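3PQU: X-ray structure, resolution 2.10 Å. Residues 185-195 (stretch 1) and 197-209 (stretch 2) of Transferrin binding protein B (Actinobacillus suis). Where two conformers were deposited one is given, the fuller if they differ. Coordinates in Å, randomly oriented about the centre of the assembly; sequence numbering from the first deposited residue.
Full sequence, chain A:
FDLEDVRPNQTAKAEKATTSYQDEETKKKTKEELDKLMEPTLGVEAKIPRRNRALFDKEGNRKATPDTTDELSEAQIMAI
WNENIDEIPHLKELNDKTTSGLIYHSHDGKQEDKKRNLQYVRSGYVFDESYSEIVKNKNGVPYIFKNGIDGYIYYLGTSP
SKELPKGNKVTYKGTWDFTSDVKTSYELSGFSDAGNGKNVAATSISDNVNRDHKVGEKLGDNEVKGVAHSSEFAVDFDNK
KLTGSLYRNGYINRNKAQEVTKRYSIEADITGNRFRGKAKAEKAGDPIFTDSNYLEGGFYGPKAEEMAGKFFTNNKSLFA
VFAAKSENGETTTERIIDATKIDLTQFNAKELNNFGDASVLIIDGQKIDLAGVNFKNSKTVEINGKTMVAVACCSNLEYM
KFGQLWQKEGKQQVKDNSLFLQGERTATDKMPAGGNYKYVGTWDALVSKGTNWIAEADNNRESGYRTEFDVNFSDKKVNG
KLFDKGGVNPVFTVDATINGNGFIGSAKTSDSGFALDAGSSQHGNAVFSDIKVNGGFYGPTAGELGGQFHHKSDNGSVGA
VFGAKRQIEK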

# COMPACT_ATOMS: atom_id res chain seq x y z
N SER A 185 -36.67 -9.82 -0.54
CA SER A 185 -37.55 -8.83 0.09
C SER A 185 -37.21 -7.38 -0.29
O SER A 185 -38.01 -6.48 -0.04
CB SER A 185 -37.53 -8.98 1.62
OG SER A 185 -36.21 -8.84 2.12
N TYR A 186 -36.04 -7.13 -0.88
CA TYR A 186 -35.67 -5.77 -1.27
C TYR A 186 -36.65 -5.19 -2.26
O TYR A 186 -37.00 -5.83 -3.25
CB TYR A 186 -34.27 -5.73 -1.87
CG TYR A 186 -33.15 -5.71 -0.85
CD1 TYR A 186 -33.29 -5.06 0.37
CD2 TYR A 186 -31.93 -6.30 -1.14
CE1 TYR A 186 -32.24 -5.01 1.28
CE2 TYR A 186 -30.89 -6.28 -0.22
CZ TYR A 186 -31.04 -5.65 0.97
OH TYR A 186 -29.98 -5.66 1.83
N GLU A 187 -37.11 -3.97 -2.00
CA GLU A 187 -37.88 -3.23 -2.99
C GLU A 187 -37.18 -1.88 -3.24
O GLU A 187 -37.61 -0.86 -2.72
CB GLU A 187 -39.31 -3.03 -2.50
CG GLU A 187 -40.11 -4.33 -2.33
CD GLU A 187 -40.40 -5.03 -3.66
OE1 GLU A 187 -40.21 -4.42 -4.74
OE2 GLU A 187 -40.84 -6.20 -3.64
N LEU A 188 -36.09 -1.90 -4.00
CA LEU A 188 -35.28 -0.69 -4.18
C LEU A 188 -35.76 0.13 -5.38
O LEU A 188 -36.33 -0.43 -6.32
CB LEU A 188 -33.80 -1.05 -4.37
CG LEU A 188 -33.30 -2.14 -3.42
CD1 LEU A 188 -31.86 -2.48 -3.71
CD2 LEU A 188 -33.46 -1.69 -1.99
N SER A 189 -35.52 1.44 -5.35
CA SER A 189 -35.79 2.28 -6.51
C SER A 189 -34.51 2.81 -7.13
O SER A 189 -33.51 2.98 -6.45
CB SER A 189 -36.70 3.46 -6.13
OG SER A 189 -36.23 4.07 -4.94
N GLY A 190 -34.57 3.08 -8.43
CA GLY A 190 -33.46 3.72 -9.11
C GLY A 190 -32.49 2.75 -9.74
O GLY A 190 -31.49 3.17 -10.31
N PHE A 191 -32.80 1.45 -9.64
CA PHE A 191 -31.96 0.40 -10.24
C PHE A 191 -32.71 -0.33 -11.36
O PHE A 191 -33.91 -0.55 -11.25
CB PHE A 191 -31.55 -0.61 -9.17
CG PHE A 191 -30.62 -0.05 -8.13
CD1 PHE A 191 -29.27 0.05 -8.38
CD2 PHE A 191 -31.11 0.38 -6.90
CE1 PHE A 191 -28.40 0.56 -7.40
CE2 PHE A 191 -30.26 0.89 -5.92
CZ PHE A 191 -28.90 1.00 -6.16
N SER A 192 -32.01 -0.72 -12.41
CA SER A 192 -32.63 -1.49 -13.49
C SER A 192 -32.90 -2.95 -13.09
O SER A 192 -32.43 -3.42 -12.06
CB SER A 192 -31.75 -1.47 -14.73
OG SER A 192 -30.61 -2.28 -14.52
N ASP A 193 -33.64 -3.67 -13.93
CA ASP A 193 -33.91 -5.11 -13.72
C ASP A 193 -32.65 -5.98 -13.78
O ASP A 193 -32.70 -7.16 -13.45
CB ASP A 193 -34.92 -5.63 -14.75
CG ASP A 193 -36.31 -5.08 -14.53
OD1 ASP A 193 -36.56 -4.48 -13.47
OD2 ASP A 193 -37.17 -5.28 -15.42
N ALA A 194 -31.53 -5.42 -14.24
CA ALA A 194 -30.29 -6.18 -14.30
C ALA A 194 -29.65 -6.36 -12.93
O ALA A 194 -28.68 -7.12 -12.77
CB ALA A 194 -29.30 -5.48 -15.25
N GLY A 195 -30.16 -5.66 -11.93
CA GLY A 195 -29.53 -5.70 -10.62
C GLY A 195 -30.29 -4.82 -9.65
O GLY A 195 -29.94 -3.66 -9.46
N GLY A 197 -31.34 -6.19 -6.52
CA GLY A 197 -31.19 -6.79 -5.20
C GLY A 197 -31.94 -8.11 -5.01
O GLY A 197 -31.70 -8.82 -4.02
N LYS A 198 -32.83 -8.44 -5.94
CA LYS A 198 -33.66 -9.64 -5.78
C LYS A 198 -32.99 -10.89 -6.34
O LYS A 198 -32.99 -11.94 -5.70
CB LYS A 198 -35.03 -9.44 -6.45
CG LYS A 198 -35.93 -8.40 -5.78
CD LYS A 198 -37.29 -8.39 -6.48
CE LYS A 198 -38.28 -7.44 -5.84
NZ LYS A 198 -38.80 -7.93 -4.53
N ASN A 199 -32.45 -10.80 -7.54
CA ASN A 199 -31.77 -11.95 -8.15
C ASN A 199 -30.28 -11.67 -8.29
O ASN A 199 -29.45 -12.59 -8.28
CB ASN A 199 -32.37 -12.28 -9.51
CG ASN A 199 -33.71 -13.01 -9.41
OD1 ASN A 199 -34.16 -13.37 -8.32
ND2 ASN A 199 -34.33 -13.26 -10.56
N VAL A 200 -29.95 -10.39 -8.44
CA VAL A 200 -28.58 -9.92 -8.62
C VAL A 200 -28.47 -8.67 -7.77
O VAL A 200 -29.46 -7.96 -7.61
CB VAL A 200 -28.27 -9.64 -10.12
CG1 VAL A 200 -26.88 -9.03 -10.31
CG2 VAL A 200 -28.41 -10.94 -10.94
N ALA A 201 -27.29 -8.43 -7.20
CA ALA A 201 -27.12 -7.32 -6.27
C ALA A 201 -27.40 -6.00 -7.00
O ALA A 201 -27.18 -5.89 -8.21
CB ALA A 201 -25.70 -7.32 -5.70
N ALA A 202 -27.89 -5.01 -6.27
CA ALA A 202 -27.94 -3.66 -6.81
C ALA A 202 -26.49 -3.14 -6.76
O ALA A 202 -25.84 -3.22 -5.72
CB ALA A 202 -28.85 -2.78 -5.98
N THR A 203 -26.00 -2.62 -7.88
CA THR A 203 -24.60 -2.18 -7.98
C THR A 203 -24.53 -0.82 -8.69
O THR A 203 -25.52 -0.35 -9.29
CB THR A 203 -23.78 -3.16 -8.86
OG1 THR A 203 -24.27 -3.09 -10.20
CG2 THR A 203 -23.83 -4.61 -8.36
N SER A 204 -23.35 -0.21 -8.69
CA SER A 204 -23.15 1.02 -9.46
C SER A 204 -23.22 0.72 -10.96
O SER A 204 -23.25 1.65 -11.76
CB SER A 204 -21.81 1.70 -9.14
OG SER A 204 -20.79 0.73 -9.08
N ILE A 205 -23.21 -0.56 -11.34
CA ILE A 205 -23.46 -0.95 -12.75
C ILE A 205 -24.93 -0.78 -13.16
O ILE A 205 -25.21 -0.34 -14.26
CB ILE A 205 -23.06 -2.42 -13.01
CG1 ILE A 205 -21.56 -2.63 -12.74
CG2 ILE A 205 -23.42 -2.85 -14.45
CD1 ILE A 205 -21.19 -4.13 -12.54
N SER A 206 -25.86 -1.13 -12.27
CA SER A 206 -27.28 -1.16 -12.64
C SER A 206 -28.06 0.08 -12.21
O SER A 206 -29.23 0.25 -12.58
CB SER A 206 -27.96 -2.40 -12.06
OG SER A 206 -27.96 -2.33 -10.65
N ASP A 207 -27.43 0.93 -11.41
CA ASP A 207 -28.01 2.20 -10.96
C ASP A 207 -28.38 3.05 -12.19
O ASP A 207 -27.60 3.11 -13.16
CB ASP A 207 -26.98 2.91 -10.06
CG ASP A 207 -27.62 3.85 -9.03
OD1 ASP A 207 -28.87 3.96 -8.94
OD2 ASP A 207 -26.84 4.49 -8.29
N ASN A 208 -29.56 3.67 -12.17
CA ASN A 208 -30.01 4.51 -13.27
C ASN A 208 -29.43 5.93 -13.19
O ASN A 208 -30.12 6.86 -12.79
CB ASN A 208 -31.54 4.54 -13.31
CG ASN A 208 -32.15 3.18 -13.64
OD1 ASN A 208 -31.50 2.31 -14.21
ND2 ASN A 208 -33.42 3.01 -13.28
N VAL A 209 -28.17 6.08 -13.53
CA VAL A 209 -27.50 7.37 -13.41
C VAL A 209 -27.05 7.85 -14.78
O VAL A 209 -27.14 7.11 -15.76
CB VAL A 209 -26.29 7.24 -12.49
CG1 VAL A 209 -26.76 6.88 -11.08
CG2 VAL A 209 -25.35 6.17 -13.04
O HOH W 1 -30.73 4.23 -6.91

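Neither stretch forms a regular helix or strand, yet the two are pinned together by a single beta bridge. Phe191 and Asp207 lie across from one another with their CA atoms 4.4 Å apart, and the backbone hydrogen bonds come from the residues flanking Phe191: Asn208 N donates to Gly190 O at 2.7 Å, and Ser192 N donates to Ser206 O at 2.9 Å, both nearly straight. Beyond the bridge the first stretch folds into a type I turn from Ser192 to Gly195, closed by Gly195 N to Ser192 O at 3.2 Å, with Ser192 OG also accepting from Ala194 N at 3.3 Å. This turn delivers Gly195 to a second close approach, its CA 4.6 Å from that of Ala202.

Glycines make the tight places possible. A CB on Gly195 would clash with Ala201 O and Ser206 OG, while one on Gly197 would sit tight against Tyr186 CD2 and Leu188 CD1. The phi/psi angles of Gly190 and Gly197 call for glycine in their own right, since a CB would be jammed against the preceding carbonyl.

The space left at Gly195 is used by Ser206, whose OG donates to Gly195 O at 2.7 Å; the same OG accepts a weak bond from Thr203 N at 3.4 Å. One hydroxyl thus ties the glycine carbonyl to the bend from Thr203 to Ser206. Gly195 O also receives a CA-H...O contact from Ala202 CA at 3.3 Å.

Phe191 is the apolar centerpiece. Its CB starts away from the second stretch, but the ring comes back against it. Ala202 CB sits 3.6 Å from the centroid of the Phe191 ring, almost on the normal, a CH-pi contact that a small methyl can make squarely over the face. Asp207 OD1 lies over the opposite face, and Thr203 O meets the edge, 3.6 Å from Phe191 CE1, where the ring's positively polarized hydrogens suit a carbonyl. Ala202 CB also touches Leu188 CD1 at 3.8 Å, so one methyl serves two apolar partners.

Asp207 OD1 stands 3.1 Å from Gly190 O, but two acceptors cannot bond directly. A water supplies protons nearby, donating to Asp207 OD1 at 2.8 Å and to Ser189 O at 3.1 Å.

A separate charged contact lies at Lys198. Lys198 reaches back through an extended chain that bends at its last torsion, and its NZ makes a salt bridge to Glu187 OE2 at 2.8 Å while donating to Tyr186 O at 3.0 Å. The ammonium therefore joins a side-chain carboxylate and a backbone carbonyl of consecutive residues.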